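Local structure of cyclopenase asqI (Emericella nidulans, 5YY3) at residues A[58-63]-A[115-120]; A[95-100]-A[122-127]; A[173-178]-A[458-463]; A[444-449]-A[561-566]. The protein catalyses, as a zinc-dependent cyclopenase, the ring contraction of 4'-methoxycyclopenin to 4'-methoxyviridicatin, with release of methyl isocyanate, in aspoquinolone biosynthesis. All blocks are in the same frame, centred on the assembly; numbering follows the deposited sequence.

Interaction 1. Residues A[58-63]-A[115-120]; sequences RGIFAL and ELMRDA
Arg118 carries most of this contact by reaching past Phe61 to the carbonyls of Phe61 and Leu63. Its NE donates to Phe61 O at 2.8 Å, a weak bond because the angle at the hydrogen is only 125°. NH2 is directed at Leu63 O; the modelled 2.3 Å between Arg118 NH2 and Leu63 O is too short to trust as a length. Both oxygens nevertheless lie at the guanidinium edge, near its plane. A chi3 of -119° bends the chain and turns NE to the first of them. Before that bend, CG of Arg118 lies 3.6 Å from CD2 of Phe61, the two side chains sliding past each other in opposite directions with ring and guanidinium planes 56° apart. Beside this polar grip, Ile60 CG2 meets Met117 CG at 3.8 Å. Farther out, Ile60, Leu63 and Met117 all touch Leu108 of helix 97-109, while Phe61 rests on Pro139 and Arg118 on Pro145. The contact is buried helix packing in the helical part of this hemocyanin-like protein, with about 11 Å between the side chains of Phe61 and the zinc ligand His190.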
loop_
_atom_site.group_PDB
_atom_site.type_symbol
_atom_site.label_atom_id
_atom_site.label_comp_id
_atom_site.label_asym_id
_atom_site.label_seq_id
_atom_site.Cartn_x
_atom_site.Cartn_y
_atom_site.Cartn_z
ATOM N N ARG A 58 19.877 42.662 -6.323
ATOM C CA ARG A 58 18.714 41.935 -6.846
ATOM C C ARG A 58 18.740 41.869 -8.373
ATOM O O ARG A 58 18.406 40.842 -8.961
ATOM C CB ARG A 58 17.402 42.576 -6.377
ATOM C CG ARG A 58 17.094 42.385 -4.900
ATOM C CD ARG A 58 15.895 43.233 -4.477
ATOM N NE ARG A 58 16.279 44.300 -3.552
ATOM C CZ ARG A 58 15.720 45.508 -3.524
ATOM N NH1 ARG A 58 14.756 45.815 -4.381
ATOM N NH2 ARG A 58 16.137 46.416 -2.648
ATOM N N GLY A 59 19.139 42.963 -9.010
ATOM C CA GLY A 59 19.263 42.991 -10.453
ATOM C C GLY A 59 20.263 41.974 -10.974
ATOM O O GLY A 59 20.022 41.305 -11.975
ATOM N N ILE A 60 21.395 41.859 -10.290
ATOM C CA ILE A 60 22.442 40.922 -10.693
ATOM C C ILE A 60 21.968 39.473 -10.513
ATOM O O ILE A 60 22.054 38.666 -11.435
ATOM C CB ILE A 60 23.754 41.162 -9.893
ATOM C CG1 ILE A 60 24.316 42.555 -10.204
ATOM C CG2 ILE A 60 24.788 40.081 -10.208
ATOM C CD1 ILE A 60 25.454 42.990 -9.304
ATOM N N PHE A 61 21.443 39.157 -9.331
ATOM C CA PHE A 61 20.949 37.809 -9.040
ATOM C C PHE A 61 19.804 37.364 -9.948
ATOM O O PHE A 61 19.520 36.168 -10.056
ATOM C CB PHE A 61 20.512 37.725 -7.583
ATOM C CG PHE A 61 21.626 37.371 -6.653
ATOM C CD1 PHE A 61 22.560 38.322 -6.283
ATOM C CD2 PHE A 61 21.749 36.086 -6.164
ATOM C CE1 PHE A 61 23.600 38.000 -5.427
ATOM C CE2 PHE A 61 22.781 35.752 -5.314
ATOM C CZ PHE A 61 23.718 36.714 -4.940
ATOM N N ALA A 62 19.158 38.323 -10.608
ATOM C CA ALA A 62 18.051 38.019 -11.508
ATOM C C ALA A 62 18.511 37.742 -12.942
ATOM O O ALA A 62 17.728 37.271 -13.775
ATOM C CB ALA A 62 17.044 39.161 -11.498
ATOM N N LEU A 63 19.773 38.039 -13.237
ATOM C CA LEU A 63 20.256 37.944 -14.606
ATOM C C LEU A 63 20.191 36.528 -15.181
ATOM O O LEU A 63 20.794 35.602 -14.638
ATOM C CB LEU A 63 21.682 38.470 -14.692
ATOM C CG LEU A 63 21.771 39.994 -14.656
ATOM C CD1 LEU A 63 23.220 40.442 -14.727
ATOM C CD2 LEU A 63 20.957 40.587 -15.808
ATOM N N GLU A 115 25.155 32.840 -13.712
ATOM C CA GLU A 115 25.069 31.833 -12.662
ATOM C C GLU A 115 26.386 31.802 -11.917
ATOM O O GLU A 115 26.421 31.714 -10.685
ATOM C CB GLU A 115 24.736 30.453 -13.238
ATOM C CG GLU A 115 24.653 29.326 -12.207
ATOM C CD GLU A 115 23.518 29.504 -11.208
ATOM O OE1 GLU A 115 22.421 29.957 -11.604
ATOM O OE2 GLU A 115 23.719 29.162 -10.026
ATOM N N LEU A 116 27.474 31.883 -12.676
ATOM C CA LEU A 116 28.795 31.994 -12.087
ATOM C C LEU A 116 28.824 33.228 -11.194
ATOM O O LEU A 116 29.279 33.167 -10.052
ATOM C CB LEU A 116 29.874 32.065 -13.173
ATOM C CG LEU A 116 31.348 31.989 -12.754
ATOM C CD1 LEU A 116 32.202 31.618 -13.951
ATOM C CD2 LEU A 116 31.855 33.301 -12.119
ATOM N N MET A 117 28.332 34.346 -11.721
ATOM C CA MET A 117 28.320 35.597 -10.963
ATOM C C MET A 117 27.493 35.484 -9.684
ATOM O O MET A 117 27.892 36.008 -8.644
ATOM C CB MET A 117 27.787 36.749 -11.817
ATOM C CG MET A 117 27.893 38.099 -11.128
ATOM S SD MET A 117 29.588 38.423 -10.593
ATOM C CE MET A 117 29.271 39.267 -9.070
ATOM N N ARG A 118 26.349 34.801 -9.754
ATOM C CA ARG A 118 25.491 34.649 -8.571
ATOM C C ARG A 118 26.216 33.962 -7.437
ATOM O O ARG A 118 26.138 34.404 -6.296
ATOM C CB ARG A 118 24.213 33.878 -8.906
ATOM C CG ARG A 118 23.080 34.789 -9.247
ATOM C CD ARG A 118 21.831 34.033 -9.613
ATOM N NE ARG A 118 21.452 34.361 -10.976
ATOM C CZ ARG A 118 21.608 33.517 -11.970
ATOM N NH1 ARG A 118 22.098 32.317 -11.709
ATOM N NH2 ARG A 118 21.261 33.852 -13.196
ATOM N N ASP A 119 26.942 32.897 -7.763
ATOM C CA ASP A 119 27.747 32.191 -6.779
ATOM C C ASP A 119 28.862 33.084 -6.241
ATOM O O ASP A 119 29.119 33.119 -5.037
ATOM C CB ASP A 119 28.336 30.917 -7.379
ATOM C CG ASP A 119 27.386 29.738 -7.291
ATOM O OD1 ASP A 119 26.495 29.774 -6.412
ATOM O OD2 ASP A 119 27.535 28.769 -8.081
ATOM N N ALA A 120 29.517 33.813 -7.142
ATOM C CA ALA A 120 30.646 34.661 -6.770
ATOM C C ALA A 120 30.179 35.819 -5.894
ATOM O O ALA A 120 30.784 36.128 -4.865
ATOM C CB ALA A 120 31.367 35.181 -8.034
#

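Interaction 2. Residues A[95-100]-A[122-127]; sequences PKLEDG and GIYLTH
Tyr124 of helix 114-127 thrusts its ring into the first turn of helix 97-109, a packing contact between the side of one helix and the N-terminal turn of another within the helical part of the hemocyanin-like fold. The close part centres on Gly100, whose CA lies 3.4 Å from Tyr124 OH. With no side chain at Gly100, the hydroxyl comes right up to the backbone. CG of Tyr124 stands anti to its backbone N (chi1 168°), and its CB already points across to the other helix. Leu97 fills in beside the ring: its CD2 is 4.1 Å from Tyr124 CE2, the two side chains crossing at a slant, and 4.2 Å from CD2 of Leu125. Helix 77-92 adds Leu90 against Tyr124, and Val57 of helix 53-61 touches Leu125.

The other side is looser. Pro95 and Lys96 are exposed and give the partner helix almost no surface; there a water takes over, donating to Tyr124 OH at 2.8 Å and only weakly to Pro95 O. The backbone turn is nevertheless fixed locally. Lys96 occupies the N-cap position, and Asp99, three residues on, accepts from its amide, which is one half of a capping box. Asp130 outside the segments accepts from the next amide, that of Leu97. In the capping bond Asp99 OD2 lies 3.2 Å from Lys96 N and is met on its anti side, 24° out of the carboxylate plane.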
loop_
_atom_site.group_PDB
_atom_site.type_symbol
_atom_site.label_atom_id
_atom_site.label_comp_id
_atom_site.label_asym_id
_atom_site.label_seq_id
_atom_site.Cartn_x
_atom_site.Cartn_y
_atom_site.Cartn_z
ATOM N N PRO A 95 37.498 48.182 -0.599
ATOM C CA PRO A 95 36.972 47.898 0.741
ATOM C C PRO A 95 35.449 48.043 0.865
ATOM O O PRO A 95 34.883 47.546 1.838
ATOM C CB PRO A 95 37.684 48.942 1.606
ATOM C CG PRO A 95 37.824 50.111 0.686
ATOM C CD PRO A 95 38.114 49.523 -0.667
ATOM N N LYS A 96 34.800 48.710 -0.085
ATOM C CA LYS A 96 33.366 48.971 0.038
ATOM C C LYS A 96 32.524 48.209 -0.979
ATOM O O LYS A 96 33.010 47.810 -2.037
ATOM C CB LYS A 96 33.086 50.473 -0.082
ATOM C CG LYS A 96 33.392 51.249 1.196
ATOM C CD LYS A 96 32.133 51.922 1.727
ATOM C CE LYS A 96 32.254 52.282 3.208
ATOM N NZ LYS A 96 30.908 52.354 3.854
ATOM N N LEU A 97 31.251 48.015 -0.636
ATOM C CA LEU A 97 30.300 47.287 -1.471
ATOM C C LEU A 97 30.191 47.817 -2.883
ATOM O O LEU A 97 30.148 47.039 -3.830
ATOM C CB LEU A 97 28.909 47.314 -0.842
ATOM C CG LEU A 97 28.660 46.319 0.285
ATOM C CD1 LEU A 97 27.159 46.046 0.440
ATOM C CD2 LEU A 97 29.442 45.034 0.034
ATOM N N GLU A 98 30.117 49.134 -3.028
ATOM C CA GLU A 98 29.958 49.722 -4.356
ATOM C C GLU A 98 31.164 49.403 -5.229
ATOM O O GLU A 98 31.064 49.401 -6.456
ATOM C CB GLU A 98 29.736 51.239 -4.281
ATOM C CG GLU A 98 30.020 51.857 -2.933
ATOM C CD GLU A 98 28.843 51.747 -1.998
ATOM O OE1 GLU A 98 27.759 52.268 -2.333
ATOM O OE2 GLU A 98 28.995 51.123 -0.931
ATOM N N ASP A 99 32.300 49.118 -4.594
ATOM C CA ASP A 99 33.475 48.662 -5.331
ATOM C C ASP A 99 33.207 47.277 -5.949
ATOM O O ASP A 99 33.352 47.095 -7.160
ATOM C CB ASP A 99 34.717 48.632 -4.429
ATOM C CG ASP A 99 35.156 50.022 -3.989
ATOM O OD1 ASP A 99 35.071 50.946 -4.825
ATOM O OD2 ASP A 99 35.592 50.192 -2.822
ATOM N N GLY A 100 32.803 46.314 -5.125
ATOM C CA GLY A 100 32.539 44.968 -5.605
ATOM C C GLY A 100 31.470 44.957 -6.680
ATOM O O GLY A 100 31.575 44.255 -7.684
ATOM N N GLY A 122 27.426 35.977 -4.191
ATOM C CA GLY A 122 26.851 35.446 -2.972
ATOM C C GLY A 122 27.894 35.325 -1.893
ATOM O O GLY A 122 27.712 35.836 -0.789
ATOM N N ILE A 123 28.986 34.640 -2.223
ATOM C CA ILE A 123 30.146 34.503 -1.346
ATOM C C ILE A 123 30.705 35.866 -0.971
ATOM O O ILE A 123 30.992 36.139 0.193
ATOM C CB ILE A 123 31.257 33.676 -2.025
ATOM C CG1 ILE A 123 30.758 32.260 -2.290
ATOM C CG2 ILE A 123 32.534 33.663 -1.172
ATOM C CD1 ILE A 123 31.702 31.433 -3.121
ATOM N N TYR A 124 30.847 36.723 -1.975
ATOM C CA TYR A 124 31.397 38.058 -1.757
ATOM C C TYR A 124 30.607 38.825 -0.693
ATOM O O TYR A 124 31.174 39.257 0.300
ATOM C CB TYR A 124 31.426 38.846 -3.070
ATOM C CG TYR A 124 31.711 40.303 -2.864
ATOM C CD1 TYR A 124 32.976 40.734 -2.489
ATOM C CD2 TYR A 124 30.708 41.255 -3.029
ATOM C CE1 TYR A 124 33.243 42.073 -2.296
ATOM C CE2 TYR A 124 30.964 42.605 -2.834
ATOM C CZ TYR A 124 32.236 43.006 -2.470
ATOM O OH TYR A 124 32.491 44.342 -2.272
ATOM N N LEU A 125 29.304 38.976 -0.907
ATOM C CA LEU A 125 28.426 39.672 0.035
ATOM C C LEU A 125 28.477 39.041 1.422
ATOM O O LEU A 125 28.575 39.750 2.422
ATOM C CB LEU A 125 26.983 39.680 -0.482
ATOM C CG LEU A 125 26.751 40.514 -1.744
ATOM C CD1 LEU A 125 25.343 40.319 -2.288
ATOM C CD2 LEU A 125 27.023 41.982 -1.471
ATOM N N THR A 126 28.436 37.712 1.486
ATOM C CA THR A 126 28.424 37.012 2.774
ATOM C C THR A 126 29.643 37.336 3.640
ATOM O O THR A 126 29.538 37.434 4.870
ATOM C CB THR A 126 28.338 35.475 2.582
ATOM O OG1 THR A 126 27.089 35.141 1.963
ATOM C CG2 THR A 126 28.452 34.736 3.918
ATOM N N HIS A 127 30.794 37.531 3.001
ATOM C CA HIS A 127 32.042 37.686 3.742
ATOM C C HIS A 127 32.612 39.103 3.703
ATOM O O HIS A 127 33.664 39.365 4.274
ATOM C CB HIS A 127 33.064 36.683 3.223
ATOM C CG HIS A 127 32.623 35.259 3.365
ATOM N ND1 HIS A 127 32.853 34.521 4.506
ATOM C CD2 HIS A 127 31.950 34.446 2.517
ATOM C CE1 HIS A 127 32.347 33.312 4.352
ATOM N NE2 HIS A 127 31.793 33.237 3.156
HETATM O O HOH W 1 33.024 45.006 0.349
#

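Interaction 3. Residues A[173-178]-A[458-463]; sequences LSYWRD and SKAKLG
Tyr175 has chi1 at 71°, which sets CG between its backbone N and carbonyl carbon, and Ser458, with chi1 at 54°, holds OG in the corresponding place; the first sets where the ring leaves CB, and the second, as modelled, turns a hydroxyl to Asp178. The short helix 174-177 of the hemocyanin-type domain, which in this enzyme binds zinc, thus meets the lead-in to strand 461-475 of the Ig-like domain. Ser458 OG donates to Asp178 OD2, but the modelled distance is very short and OG also crowds Ser174, so the exact place of the hydroxyl is doubtful. Asp178 OD1 has a firm partner of its own, a salt bridge to Arg389.

The apolar part is clearer. Whatever the ring's rotation, CB of Tyr175 lies 3.8 Å from Ala460 CB; the ring's CE2 reaches Leu462 CB at 4.1 Å, while the phenol hydroxyl is hydrogen-bonded to Glu228 and Trp232. Trp176 meets CD2 of Leu462 with its ring edge. Ser458 O receives Ala460 N at 2.7 Å, and Lys459 between them has positive phi (72°), which is a gamma turn; Lys459 NZ then goes to a salt bridge with Glu160. Ser458 O also takes a CA-H contact from Tyr175 CA at 3.0 Å. One water joins the backbones, donating to Tyr175 O at 3.2 Å and accepting from Leu462 N at 2.7 Å.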
loop_
_atom_site.group_PDB
_atom_site.type_symbol
_atom_site.label_atom_id
_atom_site.label_comp_id
_atom_site.label_asym_id
_atom_site.label_seq_id
_atom_site.Cartn_x
_atom_site.Cartn_y
_atom_site.Cartn_z
ATOM N N LEU A 173 8.336 11.900 1.308
ATOM C CA LEU A 173 9.211 12.816 2.064
ATOM C C LEU A 173 9.502 14.111 1.307
ATOM O O LEU A 173 10.215 14.992 1.786
ATOM C CB LEU A 173 10.531 12.135 2.392
ATOM C CG LEU A 173 10.368 10.935 3.323
ATOM C CD1 LEU A 173 11.741 10.342 3.671
ATOM C CD2 LEU A 173 9.609 11.382 4.575
ATOM N N SER A 174 8.964 14.202 0.106
ATOM C CA SER A 174 9.086 15.387 -0.720
ATOM C C SER A 174 8.780 16.694 0.042
ATOM O O SER A 174 9.440 17.705 -0.183
ATOM C CB SER A 174 8.175 15.192 -1.958
ATOM O OG SER A 174 7.492 16.369 -2.311
ATOM N N TYR A 175 7.805 16.673 0.951
ATOM C CA TYR A 175 7.454 17.889 1.720
ATOM C C TYR A 175 8.652 18.404 2.528
ATOM O O TYR A 175 8.858 19.609 2.707
ATOM C CB TYR A 175 6.262 17.638 2.672
ATOM C CG TYR A 175 6.595 16.748 3.858
ATOM C CD1 TYR A 175 6.479 15.359 3.770
ATOM C CD2 TYR A 175 7.032 17.296 5.064
ATOM C CE1 TYR A 175 6.794 14.545 4.849
ATOM C CE2 TYR A 175 7.359 16.495 6.137
ATOM C CZ TYR A 175 7.233 15.118 6.033
ATOM O OH TYR A 175 7.561 14.318 7.116
ATOM N N TRP A 176 9.450 17.465 3.004
ATOM C CA TRP A 176 10.602 17.777 3.812
ATOM C C TRP A 176 11.766 18.211 2.914
ATOM O O TRP A 176 12.423 19.212 3.188
ATOM C CB TRP A 176 10.968 16.554 4.644
ATOM C CG TRP A 176 11.740 16.783 5.891
ATOM C CD1 TRP A 176 11.230 16.995 7.130
ATOM C CD2 TRP A 176 13.174 16.734 6.045
ATOM N NE1 TRP A 176 12.250 17.104 8.048
ATOM C CE2 TRP A 176 13.448 16.948 7.409
ATOM C CE3 TRP A 176 14.237 16.533 5.161
ATOM C CZ2 TRP A 176 14.753 16.973 7.913
ATOM C CZ3 TRP A 176 15.542 16.564 5.668
ATOM C CH2 TRP A 176 15.782 16.788 7.027
ATOM N N ARG A 177 12.016 17.475 1.837
ATOM C CA ARG A 177 13.144 17.821 0.955
ATOM C C ARG A 177 12.912 19.110 0.163
ATOM O O ARG A 177 13.867 19.846 -0.128
ATOM C CB ARG A 177 13.441 16.675 -0.005
ATOM C CG ARG A 177 13.846 15.357 0.681
ATOM C CD ARG A 177 14.321 14.337 -0.363
ATOM N NE ARG A 177 13.352 14.231 -1.449
ATOM C CZ ARG A 177 12.499 13.218 -1.612
ATOM N NH1 ARG A 177 12.500 12.180 -0.782
ATOM N NH2 ARG A 177 11.645 13.239 -2.618
ATOM N N ASP A 178 11.655 19.396 -0.180
ATOM C CA ASP A 178 11.330 20.615 -0.923
ATOM C C ASP A 178 11.051 21.796 -0.013
ATOM O O ASP A 178 10.680 22.869 -0.491
ATOM C CB ASP A 178 10.106 20.415 -1.809
ATOM C CG ASP A 178 10.383 19.556 -3.005
ATOM O OD1 ASP A 178 11.444 19.703 -3.614
ATOM O OD2 ASP A 178 9.507 18.739 -3.359
ATOM N N SER A 458 6.238 20.989 -1.950
ATOM C CA SER A 458 5.311 19.953 -2.395
ATOM C C SER A 458 4.745 19.158 -1.233
ATOM O O SER A 458 5.396 19.025 -0.194
ATOM C CB SER A 458 5.993 19.015 -3.391
ATOM O OG SER A 458 7.195 18.486 -2.851
ATOM N N LYS A 459 3.514 18.674 -1.422
ATOM C CA LYS A 459 2.848 17.698 -0.554
ATOM C C LYS A 459 2.401 18.244 0.810
ATOM O O LYS A 459 1.304 17.935 1.258
ATOM C CB LYS A 459 3.747 16.465 -0.363
ATOM C CG LYS A 459 3.931 15.634 -1.648
ATOM C CD LYS A 459 4.153 14.145 -1.328
ATOM C CE LYS A 459 4.305 13.297 -2.593
ATOM N NZ LYS A 459 5.431 13.764 -3.480
ATOM N N ALA A 460 3.243 19.043 1.463
ATOM C CA ALA A 460 2.898 19.656 2.750
ATOM C C ALA A 460 3.932 20.708 3.161
ATOM O O ALA A 460 5.005 20.807 2.566
ATOM C CB ALA A 460 2.779 18.593 3.846
ATOM N N LYS A 461 3.570 21.507 4.159
ATOM C CA LYS A 461 4.504 22.372 4.866
ATOM C C LYS A 461 4.491 21.958 6.330
ATOM O O LYS A 461 3.491 22.175 7.013
ATOM C CB LYS A 461 4.125 23.851 4.738
ATOM C CG LYS A 461 5.042 24.802 5.518
ATOM C CD LYS A 461 6.450 24.813 4.915
ATOM C CE LYS A 461 7.379 25.780 5.628
ATOM N NZ LYS A 461 8.622 26.045 4.838
ATOM N N LEU A 462 5.573 21.350 6.804
ATOM C CA LEU A 462 5.628 20.876 8.184
ATOM C C LEU A 462 5.733 22.067 9.135
ATOM O O LEU A 462 6.240 23.132 8.778
ATOM C CB LEU A 462 6.800 19.922 8.387
ATOM C CG LEU A 462 6.951 19.342 9.805
ATOM C CD1 LEU A 462 5.730 18.512 10.183
ATOM C CD2 LEU A 462 8.222 18.511 9.956
ATOM N N GLY A 463 5.231 21.887 10.345
ATOM C CA GLY A 463 5.361 22.871 11.398
ATOM C C GLY A 463 5.114 22.163 12.711
ATOM O O GLY A 463 4.735 20.983 12.736
HETATM O O HOH W 2 7.808 21.090 5.297
#

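Interaction 4. Residues A[444-449]-A[561-566]; sequences ITTFLG and LMLPVG
In the Ig-like domain, Ile444, Thr446 and Leu448 of strand 443-449 pack against Leu563 and Val565 of the long loop between strands 523-528 and 571-580. Every second residue of the strand takes part, which is the evidence that one face of the sheet is covered. At the centre Thr446 OG1 donates to Val565 O across 2.5 Å, a short bond. The hydroxyl lies in the plane of that carbonyl and on one of its lone pairs, with a C=O...OG1 angle of 133°. A chi1 of 65° points OG1 to the loop and leaves CG2 to do the apolar work: CG2 of Thr446 is 3.9 Å from Leu563 CB and also borders Pro564 O.

Apolar pairs flank this bond. Toward the start of the strand, CD1 of Ile444 meets CD2 of Leu563 at 3.7 Å, the two side chains inclined to one another. Toward its end, CD1 of Leu448 meets CG2 of Val565 at 4.0 Å, here at about a right angle. The loop backbone is held from outside as well, Val565 N bonding to Glu228 OE1 and Met562 O to Arg224 NH1, both on helix 210-231. Tyr175 lies against both Leu448 and Val565, and Thr163 of a second subunit packs on Leu448. The strand itself is hydrogen-bonded to strands 461-475 and 636-644. The contact is thus internal to the Ig-like domain, a long inter-strand loop packed over one sheet face, and through Glu228 and Arg224 that loop also meets the helical, metal-binding domain of the hemocyanin fold.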
loop_
_atom_site.group_PDB
_atom_site.type_symbol
_atom_site.label_atom_id
_atom_site.label_comp_id
_atom_site.label_asym_id
_atom_site.label_seq_id
_atom_site.Cartn_x
_atom_site.Cartn_y
_atom_site.Cartn_z
ATOM N N ILE A 444 4.033 16.272 22.723
ATOM C CA ILE A 444 4.097 17.463 21.891
ATOM C C ILE A 444 3.617 17.187 20.454
ATOM O O ILE A 444 3.344 16.036 20.071
ATOM C CB ILE A 444 5.523 18.047 21.895
ATOM C CG1 ILE A 444 6.533 17.047 21.333
ATOM C CG2 ILE A 444 5.928 18.444 23.333
ATOM C CD1 ILE A 444 7.987 17.570 21.350
ATOM N N THR A 445 3.510 18.248 19.662
ATOM C CA THR A 445 2.690 18.190 18.457
ATOM C C THR A 445 3.295 18.857 17.206
ATOM O O THR A 445 3.790 19.985 17.246
ATOM C CB THR A 445 1.329 18.831 18.744
ATOM O OG1 THR A 445 0.821 18.276 19.955
ATOM C CG2 THR A 445 0.346 18.558 17.621
ATOM N N THR A 446 3.235 18.137 16.099
ATOM C CA THR A 446 3.577 18.686 14.802
ATOM C C THR A 446 2.316 18.758 13.956
ATOM O O THR A 446 1.302 18.132 14.283
ATOM C CB THR A 446 4.604 17.826 14.090
ATOM O OG1 THR A 446 4.016 16.554 13.796
ATOM C CG2 THR A 446 5.843 17.635 14.974
ATOM N N PHE A 447 2.373 19.512 12.869
ATOM C CA PHE A 447 1.254 19.568 11.946
ATOM C C PHE A 447 1.755 19.636 10.508
ATOM O O PHE A 447 2.869 20.100 10.232
ATOM C CB PHE A 447 0.337 20.758 12.259
ATOM C CG PHE A 447 1.057 22.077 12.417
ATOM C CD1 PHE A 447 1.360 22.859 11.308
ATOM C CD2 PHE A 447 1.396 22.553 13.676
ATOM C CE1 PHE A 447 2.014 24.087 11.453
ATOM C CE2 PHE A 447 2.041 23.777 13.826
ATOM C CZ PHE A 447 2.357 24.540 12.708
ATOM N N LEU A 448 0.928 19.141 9.600
ATOM C CA LEU A 448 1.203 19.223 8.180
ATOM C C LEU A 448 0.145 20.122 7.577
ATOM O O LEU A 448 -1.014 19.763 7.545
ATOM C CB LEU A 448 1.199 17.830 7.534
ATOM C CG LEU A 448 2.376 16.997 8.056
ATOM C CD1 LEU A 448 2.060 15.526 8.205
ATOM C CD2 LEU A 448 3.620 17.187 7.184
ATOM N N GLY A 449 0.545 21.314 7.151
ATOM C CA GLY A 449 -0.349 22.208 6.447
ATOM C C GLY A 449 -0.049 22.176 4.960
ATOM O O GLY A 449 0.801 21.412 4.504
ATOM N N LEU A 561 11.060 22.646 11.108
ATOM C CA LEU A 561 11.535 21.268 10.978
ATOM C C LEU A 561 12.280 20.800 12.212
ATOM O O LEU A 561 12.910 19.744 12.180
ATOM C CB LEU A 561 12.463 21.107 9.758
ATOM C CG LEU A 561 11.907 21.523 8.407
ATOM C CD1 LEU A 561 12.912 21.213 7.308
ATOM C CD2 LEU A 561 10.577 20.823 8.146
ATOM N N MET A 562 12.236 21.580 13.290
ATOM C CA MET A 562 13.027 21.253 14.478
ATOM C C MET A 562 12.610 19.920 15.049
ATOM O O MET A 562 13.439 19.139 15.510
ATOM C CB MET A 562 12.903 22.345 15.538
ATOM C CG MET A 562 13.816 23.541 15.278
ATOM S SD MET A 562 15.545 23.125 15.556
ATOM C CE MET A 562 15.536 22.897 17.338
ATOM N N LEU A 563 11.312 19.653 15.003
ATOM C CA LEU A 563 10.790 18.382 15.493
ATOM C C LEU A 563 10.612 17.390 14.355
ATOM O O LEU A 563 10.055 17.742 13.319
ATOM C CB LEU A 563 9.458 18.604 16.210
ATOM C CG LEU A 563 9.320 18.586 17.728
ATOM C CD1 LEU A 563 10.507 19.179 18.417
ATOM C CD2 LEU A 563 8.045 19.305 18.126
ATOM N N PRO A 564 11.081 16.147 14.540
ATOM C CA PRO A 564 10.630 15.090 13.633
ATOM C C PRO A 564 9.109 15.067 13.599
ATOM O O PRO A 564 8.508 15.371 14.614
ATOM C CB PRO A 564 11.199 13.823 14.264
ATOM C CG PRO A 564 12.453 14.303 14.959
ATOM C CD PRO A 564 12.095 15.665 15.493
ATOM N N VAL A 565 8.511 14.742 12.458
ATOM C CA VAL A 565 7.065 14.843 12.275
ATOM C C VAL A 565 6.272 13.954 13.272
ATOM O O VAL A 565 5.168 14.315 13.688
ATOM C CB VAL A 565 6.681 14.503 10.800
ATOM C CG1 VAL A 565 7.026 13.065 10.449
ATOM C CG2 VAL A 565 5.204 14.797 10.510
ATOM N N GLY A 566 6.844 12.818 13.673
ATOM C CA GLY A 566 6.188 11.935 14.619
ATOM C C GLY A 566 5.127 11.049 13.992
ATOM O O GLY A 566 5.042 10.927 12.766
#

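Overall arrangement
From the N terminus, helix 53-61 is met first, and interaction 1 closes a mainly helical loop of 51 residues onto helix 114-127. Interaction 2 closes a shorter one and crosses interaction 1, since its segments alternate with those of the first; both use helix 114-127, and Phe61 CZ lies 3.9 Å from Gly122 N. Interaction 3 spans 279 residues and brings the helical domain to the Ig-like one. Interaction 4 crosses it in turn, starting on strand 443-449 before interaction 3 has closed; these two share a sheet, where Phe447 N lies 2.8 Å from Gly463 O. The pairs stand apart, with centres of interactions 1 and 3 about 27 Å from each other.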